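Spindle pole body-associated protein VIK1 (Saccharomyces cerevisiae, PDB 2O0A) partners the minus-end-directed kinesin Kar3, recruiting it to microtubules and the spindle pole body; its C-terminal motor homology domain lacks a nucleotide-binding site. Local coordinates at residues 231-243 with 278-290. Residues are numbered along the deposited sequence; the frame is centred on the assembly and turned at random.
Sequences LKSIEQFDKSIFK and KLLTISEEVQTQL
Phe-242 lies flat between two residues: CB of Glu-285 sits over one ring face, 3.6 Å from the Phe-242 centroid and only 4° off the normal, while Ile-241 CG2 of its own helix covers the opposite face. With CG anti to the carbonyl carbon (chi1 -59°), the ring reaches across to residues 285-290, where Gln-289 CB and Leu-290 CD2 approach it obliquely. Replaced by an alanine, Phe-242 would lose its ring, which would probably leave Glu-285 CB and Leu-290 without their aromatic partner and open a gap between the two segments here. Beyond CG the Glu-285 chain runs extended and brings its carboxylate into a salt-bridge network: Lys-243 NZ meets Glu-285 OE2 at 2.7 Å and Asp-238 OD2 at 3.0 Å, so one ammonium bridges two carboxylates and is likely to offset their like charge. Toward the N-terminal ends the contact becomes apolar. Ile-282 divides its branches, CG2 against the edge of the Phe-237 ring and CD1 tightly against Ile-234 CG2 (3.3 Å), and Leu-279 CD1 touches both Leu-231 and Ile-234. The segment axes come within 11.1 Å, their N-to-C directions 30° apart, side by side in the motor-like fold; Leu-279 and Val-286 rest on strand 265-270 of the central sheet, and Phe-237 packs on helix 250-261.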
ATOM      1  N   LEU A 231       9.902  12.136  -1.707  1.00 22.64           N
ATOM      2  CA  LEU A 231      10.061  12.605  -0.321  1.00 23.40           C
ATOM      3  C   LEU A 231       9.111  13.739   0.022  1.00 22.90           C
ATOM      4  O   LEU A 231       8.558  13.772   1.122  1.00 22.52           O
ATOM      5  CB  LEU A 231      11.507  13.028   0.005  1.00 23.67           C
ATOM      6  CG  LEU A 231      11.724  13.411   1.482  1.00 23.87           C
ATOM      7  CD1 LEU A 231      11.596  12.212   2.428  1.00 24.94           C
ATOM      8  CD2 LEU A 231      13.064  14.102   1.700  1.00 24.98           C
ATOM      9  N   LYS A 232       8.914  14.660  -0.917  1.00 23.59           N
ATOM     10  CA  LYS A 232       8.000  15.774  -0.681  1.00 24.20           C
ATOM     11  C   LYS A 232       6.597  15.278  -0.342  1.00 24.14           C
ATOM     12  O   LYS A 232       5.998  15.743   0.628  1.00 24.54           O
ATOM     13  CB  LYS A 232       7.949  16.720  -1.876  1.00 24.56           C
ATOM     14  CG  LYS A 232       8.826  17.959  -1.719  1.00 27.08           C
ATOM     15  CD  LYS A 232       8.465  19.026  -2.749  1.00 27.73           C
ATOM     16  CE  LYS A 232       7.486  20.063  -2.196  0.10 27.69           C
ATOM     17  NZ  LYS A 232       6.091  19.556  -2.065  0.10 27.81           N
ATOM     18  N   SER A 233       6.113  14.302  -1.116  1.00 23.91           N
ATOM     19  CA  SER A 233       4.781  13.734  -0.904  1.00 23.91           C
ATOM     20  C   SER A 233       4.716  13.067   0.469  1.00 23.06           C
ATOM     21  O   SER A 233       3.759  13.254   1.215  1.00 23.07           O
ATOM     22  CB  SER A 233       4.430  12.728  -2.015  1.00 23.83           C
ATOM     23  OG  SER A 233       4.456  13.337  -3.306  1.00 27.25           O
ATOM     24  N   ILE A 234       5.756  12.307   0.808  1.00 22.92           N
ATOM     25  CA  ILE A 234       5.822  11.622   2.099  1.00 22.25           C
ATOM     26  C   ILE A 234       5.797  12.609   3.273  1.00 22.87           C
ATOM     27  O   ILE A 234       5.185  12.347   4.308  1.00 22.83           O
ATOM     28  CB  ILE A 234       7.067  10.721   2.172  1.00 21.95           C
ATOM     29  CG1 ILE A 234       6.926   9.559   1.182  1.00 21.38           C
ATOM     30  CG2 ILE A 234       7.291  10.212   3.586  1.00 21.48           C
ATOM     31  CD1 ILE A 234       8.237   8.864   0.854  1.00 21.45           C
ATOM     32  N   GLU A 235       6.489  13.733   3.092  1.00 23.75           N
ATOM     33  CA  GLU A 235       6.557  14.770   4.109  1.00 24.76           C
ATOM     34  C   GLU A 235       5.231  15.484   4.284  1.00 24.69           C
ATOM     35  O   GLU A 235       4.861  15.846   5.405  1.00 24.83           O
ATOM     36  CB  GLU A 235       7.648  15.773   3.762  1.00 25.01           C
ATOM     37  CG  GLU A 235       9.043  15.227   3.945  1.00 27.81           C
ATOM     38  CD  GLU A 235      10.104  16.207   3.493  1.00 31.36           C
ATOM     39  OE1 GLU A 235       9.790  17.108   2.679  1.00 34.16           O
ATOM     40  OE2 GLU A 235      11.258  16.056   3.942  1.00 32.84           O
ATOM     41  N   GLN A 236       4.512  15.656   3.175  1.00 25.33           N
ATOM     42  CA  GLN A 236       3.161  16.208   3.208  1.00 25.27           C
ATOM     43  C   GLN A 236       2.241  15.293   4.019  1.00 25.12           C
ATOM     44  O   GLN A 236       1.485  15.759   4.868  1.00 25.42           O
ATOM     45  CB  GLN A 236       2.631  16.448   1.792  1.00 26.02           C
ATOM     46  CG  GLN A 236       1.548  17.514   1.706  0.10 25.44           C
ATOM     47  CD  GLN A 236       1.294  17.989   0.285  0.10 25.48           C
ATOM     48  OE1 GLN A 236       0.147  18.124  -0.136  0.10 25.81           O
ATOM     49  NE2 GLN A 236       2.366  18.246  -0.460  0.10 25.59           N
ATOM     50  N   PHE A 237       2.343  13.982   3.792  1.00 24.25           N
ATOM     51  CA  PHE A 237       1.647  13.005   4.622  1.00 24.03           C
ATOM     52  C   PHE A 237       2.011  13.189   6.094  1.00 24.06           C
ATOM     53  O   PHE A 237       1.145  13.267   6.962  1.00 24.02           O
ATOM     54  CB  PHE A 237       1.970  11.584   4.132  1.00 23.09           C
ATOM     55  CG  PHE A 237       1.802  10.503   5.170  1.00 22.77           C
ATOM     56  CD1 PHE A 237       0.549  10.191   5.695  1.00 23.73           C
ATOM     57  CD2 PHE A 237       2.904   9.766   5.600  1.00 21.92           C
ATOM     58  CE1 PHE A 237       0.406   9.167   6.641  1.00 23.37           C
ATOM     59  CE2 PHE A 237       2.773   8.754   6.536  1.00 22.51           C
ATOM     60  CZ  PHE A 237       1.521   8.447   7.062  1.00 22.46           C
ATOM     61  N   ASP A 238       3.308  13.276   6.373  1.00 24.73           N
ATOM     62  CA  ASP A 238       3.765  13.397   7.751  1.00 25.17           C
ATOM     63  C   ASP A 238       3.231  14.664   8.420  1.00 25.66           C
ATOM     64  O   ASP A 238       2.740  14.609   9.545  1.00 25.14           O
ATOM     65  CB  ASP A 238       5.291  13.398   7.803  1.00 24.67           C
ATOM     66  CG  ASP A 238       5.817  13.443   9.220  1.00 25.38           C
ATOM     67  OD1 ASP A 238       5.711  12.417   9.912  1.00 25.19           O
ATOM     68  OD2 ASP A 238       6.329  14.510   9.646  1.00 25.98           O
ATOM     69  N   LYS A 239       3.356  15.788   7.715  1.00 27.21           N
ATOM     70  CA  LYS A 239       2.880  17.090   8.197  1.00 28.64           C
ATOM     71  C   LYS A 239       1.379  17.094   8.386  1.00 29.18           C
ATOM     72  O   LYS A 239       0.883  17.488   9.444  1.00 29.74           O
ATOM     73  CB  LYS A 239       3.262  18.203   7.221  1.00 28.95           C
ATOM     74  CG  LYS A 239       4.425  19.067   7.661  0.10 29.47           C
ATOM     75  CD  LYS A 239       4.654  20.210   6.688  0.10 30.61           C
ATOM     76  CE  LYS A 239       5.217  19.715   5.366  1.00 32.06           C
ATOM     77  NZ  LYS A 239       5.636  20.841   4.485  0.10 31.85           N
ATOM     78  N   SER A 240       0.662  16.642   7.359  1.00 29.55           N
ATOM     79  CA  SER A 240      -0.800  16.690   7.349  1.00 29.51           C
ATOM     80  C   SER A 240      -1.467  15.696   8.297  1.00 29.53           C
ATOM     81  O   SER A 240      -2.605  15.920   8.704  1.00 29.79           O
ATOM     82  CB  SER A 240      -1.337  16.496   5.928  0.50 29.45           C
ATOM     83  OG  SER A 240      -1.382  15.124   5.580  0.50 28.83           O
ATOM     84  N   ILE A 241      -0.773  14.603   8.632  1.00 29.30           N
ATOM     85  CA  ILE A 241      -1.302  13.581   9.545  1.00 29.14           C
ATOM     86  C   ILE A 241      -0.784  13.689  10.985  1.00 29.31           C
ATOM     87  O   ILE A 241      -1.576  13.654  11.930  1.00 29.81           O
ATOM     88  CB  ILE A 241      -1.084  12.123   8.999  1.00 29.00           C
ATOM     89  CG1 ILE A 241      -1.924  11.860   7.732  1.00 28.70           C
ATOM     90  CG2 ILE A 241      -1.333  11.054  10.087  1.00 28.41           C
ATOM     91  CD1 ILE A 241      -3.436  12.059   7.885  1.00 29.13           C
ATOM     92  N   PHE A 242       0.533  13.824  11.154  1.00 29.14           N
ATOM     93  CA  PHE A 242       1.142  13.782  12.483  1.00 29.43           C
ATOM     94  C   PHE A 242       1.475  15.151  13.089  1.00 30.01           C
ATOM     95  O   PHE A 242       1.585  15.261  14.306  1.00 30.22           O
ATOM     96  CB  PHE A 242       2.410  12.920  12.473  1.00 28.54           C
ATOM     97  CG  PHE A 242       2.174  11.495  12.053  1.00 27.77           C
ATOM     98  CD1 PHE A 242       2.687  11.024  10.846  1.00 26.36           C
ATOM     99  CD2 PHE A 242       1.432  10.631  12.857  1.00 26.35           C
ATOM    100  CE1 PHE A 242       2.480   9.709  10.454  1.00 25.61           C
ATOM    101  CE2 PHE A 242       1.211   9.309  12.465  1.00 26.58           C
ATOM    102  CZ  PHE A 242       1.737   8.855  11.258  1.00 25.80           C
ATOM    103  N   LYS A 243       1.646  16.167  12.248  1.00 31.22           N
ATOM    104  CA  LYS A 243       2.082  17.493  12.716  1.00 32.35           C
ATOM    105  C   LYS A 243       0.953  18.519  12.860  1.00 33.10           C
ATOM    106  O   LYS A 243       0.744  19.058  13.953  0.50 33.24           O
ATOM    107  CB  LYS A 243       3.209  18.039  11.835  1.00 32.33           C
ATOM    108  CG  LYS A 243       4.604  17.747  12.361  1.00 33.14           C
ATOM    109  CD  LYS A 243       5.039  16.323  12.100  1.00 32.22           C
ATOM    110  CE  LYS A 243       6.163  15.892  13.026  1.00 30.81           C
ATOM    111  NZ  LYS A 243       6.642  14.527  12.631  1.00 29.58           N
ATOM    112  N   LYS A 278      14.612   9.558   7.502  1.00 21.30           N
ATOM    113  CA  LYS A 278      13.303  10.200   7.579  1.00 21.28           C
ATOM    114  C   LYS A 278      12.183   9.168   7.505  1.00 19.95           C
ATOM    115  O   LYS A 278      11.224   9.224   8.286  1.00 20.08           O
ATOM    116  CB  LYS A 278      13.153  11.216   6.450  1.00 21.92           C
ATOM    117  CG  LYS A 278      13.914  12.515   6.705  1.00 25.07           C
ATOM    118  CD  LYS A 278      12.984  13.609   7.147  1.00 28.24           C
ATOM    119  CE  LYS A 278      13.477  14.991   6.700  1.00 29.64           C
ATOM    120  NZ  LYS A 278      14.821  15.338   7.255  1.00 30.58           N
ATOM    121  N   LEU A 279      12.319   8.220   6.576  1.00 19.71           N
ATOM    122  CA  LEU A 279      11.331   7.147   6.438  1.00 19.18           C
ATOM    123  C   LEU A 279      11.292   6.247   7.680  1.00 18.47           C
ATOM    124  O   LEU A 279      10.216   5.821   8.111  1.00 17.75           O
ATOM    125  CB  LEU A 279      11.525   6.350   5.130  1.00 18.80           C
ATOM    126  CG  LEU A 279      10.799   6.889   3.872  1.00 19.94           C
ATOM    127  CD1 LEU A 279      11.174   8.326   3.503  1.00 20.41           C
ATOM    128  CD2 LEU A 279      10.948   5.968   2.649  1.00 21.42           C
ATOM    129  N   LEU A 280      12.448   5.987   8.293  1.00 18.03           N
ATOM    130  CA  LEU A 280      12.447   5.259   9.567  1.00 18.33           C
ATOM    131  C   LEU A 280      11.707   6.048  10.645  1.00 18.51           C
ATOM    132  O   LEU A 280      10.888   5.501  11.363  1.00 18.87           O
ATOM    133  CB  LEU A 280      13.875   4.915  10.010  1.00 17.95           C
ATOM    134  CG  LEU A 280      14.622   3.914   9.125  1.00 19.32           C
ATOM    135  CD1 LEU A 280      16.090   3.903   9.511  1.00 17.22           C
ATOM    136  CD2 LEU A 280      14.006   2.510   9.244  1.00 19.45           C
ATOM    137  N   THR A 281      11.965   7.353  10.742  1.00 19.00           N
ATOM    138  CA  THR A 281      11.233   8.178  11.704  1.00 19.87           C
ATOM    139  C   THR A 281       9.713   8.116  11.501  1.00 19.49           C
ATOM    140  O   THR A 281       8.946   7.975  12.453  1.00 20.10           O
ATOM    141  CB  THR A 281      11.744   9.630  11.678  1.00 20.34           C
ATOM    142  OG1 THR A 281      13.111   9.631  12.095  1.00 21.83           O
ATOM    143  CG2 THR A 281      10.913  10.528  12.614  1.00 21.56           C
ATOM    144  N   ILE A 282       9.285   8.194  10.250  1.00 19.43           N
ATOM    145  CA  ILE A 282       7.864   8.141   9.923  1.00 19.56           C
ATOM    146  C   ILE A 282       7.271   6.795  10.306  1.00 19.46           C
ATOM    147  O   ILE A 282       6.164   6.737  10.840  1.00 19.47           O
ATOM    148  CB  ILE A 282       7.629   8.497   8.448  1.00 19.73           C
ATOM    149  CG1 ILE A 282       8.037   9.960   8.236  1.00 21.32           C
ATOM    150  CG2 ILE A 282       6.157   8.281   8.055  1.00 19.27           C
ATOM    151  CD1 ILE A 282       8.042  10.431   6.817  1.00 21.13           C
ATOM    152  N   SER A 283       8.039   5.732  10.083  1.00 19.66           N
ATOM    153  CA  SER A 283       7.598   4.387  10.444  1.00 20.35           C
ATOM    154  C   SER A 283       7.268   4.299  11.934  1.00 21.38           C
ATOM    155  O   SER A 283       6.329   3.603  12.329  1.00 21.27           O
ATOM    156  CB  SER A 283       8.628   3.331  10.017  1.00 20.88           C
ATOM    157  OG  SER A 283       9.733   3.263  10.909  1.00 21.12           O
ATOM    158  N   GLU A 284       8.026   5.012  12.766  1.00 21.70           N
ATOM    159  CA  GLU A 284       7.711   5.029  14.204  1.00 22.23           C
ATOM    160  C   GLU A 284       6.411   5.779  14.542  1.00 22.53           C
ATOM    161  O   GLU A 284       5.643   5.340  15.399  1.00 23.31           O
ATOM    162  CB  GLU A 284       8.888   5.564  15.035  1.00 22.31           C
ATOM    163  CG  GLU A 284       8.802   5.165  16.508  0.20 21.94           C
ATOM    164  CD  GLU A 284       9.982   5.635  17.340  0.10 22.09           C
ATOM    165  OE1 GLU A 284      11.130   5.585  16.850  0.10 21.91           O
ATOM    166  OE2 GLU A 284       9.758   6.040  18.500  0.10 21.95           O
ATOM    167  N   GLU A 285       6.160   6.890  13.861  1.00 22.65           N
ATOM    168  CA  GLU A 285       4.926   7.647  14.035  1.00 22.57           C
ATOM    169  C   GLU A 285       3.693   6.864  13.579  1.00 22.61           C
ATOM    170  O   GLU A 285       2.645   6.905  14.219  1.00 22.52           O
ATOM    171  CB  GLU A 285       4.996   8.947  13.254  1.00 22.68           C
ATOM    172  CG  GLU A 285       6.079   9.912  13.696  1.00 24.02           C
ATOM    173  CD  GLU A 285       6.032  11.152  12.862  1.00 25.48           C
ATOM    174  OE1 GLU A 285       6.429  11.077  11.676  1.00 24.33           O
ATOM    175  OE2 GLU A 285       5.567  12.196  13.374  1.00 25.93           O
ATOM    176  N   VAL A 286       3.827   6.157  12.459  1.00 22.03           N
ATOM    177  CA  VAL A 286       2.738   5.325  11.960  1.00 22.47           C
ATOM    178  C   VAL A 286       2.289   4.313  13.013  1.00 23.36           C
ATOM    179  O   VAL A 286       1.086   4.133  13.235  1.00 23.24           O
ATOM    180  CB  VAL A 286       3.145   4.596  10.649  1.00 21.68           C
ATOM    181  CG1 VAL A 286       2.179   3.434  10.323  1.00 21.77           C
ATOM    182  CG2 VAL A 286       3.222   5.583   9.500  1.00 21.46           C
ATOM    183  N   GLN A 287       3.260   3.682  13.667  1.00 24.04           N
ATOM    184  CA  GLN A 287       2.999   2.563  14.571  1.00 25.64           C
ATOM    185  C   GLN A 287       2.748   2.967  16.026  1.00 27.00           C
ATOM    186  O   GLN A 287       2.437   2.104  16.858  1.00 28.17           O
ATOM    187  CB  GLN A 287       4.146   1.546  14.488  1.00 25.55           C
ATOM    188  CG  GLN A 287       4.305   0.942  13.094  1.00 25.55           C
ATOM    189  CD  GLN A 287       5.514   0.034  12.978  1.00 24.81           C
ATOM    190  OE1 GLN A 287       5.431  -1.170  13.237  1.00 23.81           O
ATOM    191  NE2 GLN A 287       6.641   0.600  12.558  1.00 22.64           N
ATOM    192  N   THR A 288       2.877   4.260  16.334  1.00 27.51           N
ATOM    193  CA  THR A 288       2.653   4.743  17.709  1.00 28.50           C
ATOM    194  C   THR A 288       1.554   5.804  17.853  1.00 28.91           C
ATOM    195  O   THR A 288       0.940   5.929  18.920  0.70 29.11           O
ATOM    196  CB  THR A 288       3.972   5.249  18.399  1.00 28.67           C
ATOM    197  OG1 THR A 288       4.530   6.348  17.667  1.00 29.98           O
ATOM    198  CG2 THR A 288       5.003   4.133  18.512  1.00 29.03           C
ATOM    199  N   GLN A 289       1.296   6.549  16.787  1.00 29.32           N
ATOM    200  CA  GLN A 289       0.381   7.687  16.855  1.00 30.04           C
ATOM    201  C   GLN A 289      -0.969   7.433  16.179  0.50 30.29           C
ATOM    202  O   GLN A 289      -1.840   8.308  16.175  0.50 30.49           O
ATOM    203  CB  GLN A 289       1.050   8.938  16.286  1.00 30.38           C
ATOM    204  CG  GLN A 289       2.313   9.363  17.026  1.00 30.81           C
ATOM    205  CD  GLN A 289       2.704  10.807  16.743  0.50 31.21           C
ATOM    206  OE1 GLN A 289       1.856  11.703  16.729  0.50 31.74           O
ATOM    207  NE2 GLN A 289       3.993  11.039  16.529  0.10 31.27           N
ATOM    208  N   LEU A 290      -1.129   6.238  15.612  1.00 30.67           N
ATOM    209  CA  LEU A 290      -2.378   5.838  14.956  1.00 30.78           C
ATOM    210  C   LEU A 290      -2.992   4.610  15.641  1.00 31.03           C
ATOM    211  O   LEU A 290      -4.125   4.665  16.119  0.20 31.09           O
ATOM    212  CB  LEU A 290      -2.165   5.584  13.452  1.00 30.40           C
ATOM    213  CG  LEU A 290      -1.477   6.632  12.555  1.00 29.72           C
ATOM    214  CD1 LEU A 290      -1.177   6.042  11.182  1.00 29.04           C
ATOM    215  CD2 LEU A 290      -2.281   7.928  12.407  1.00 29.59           C
TER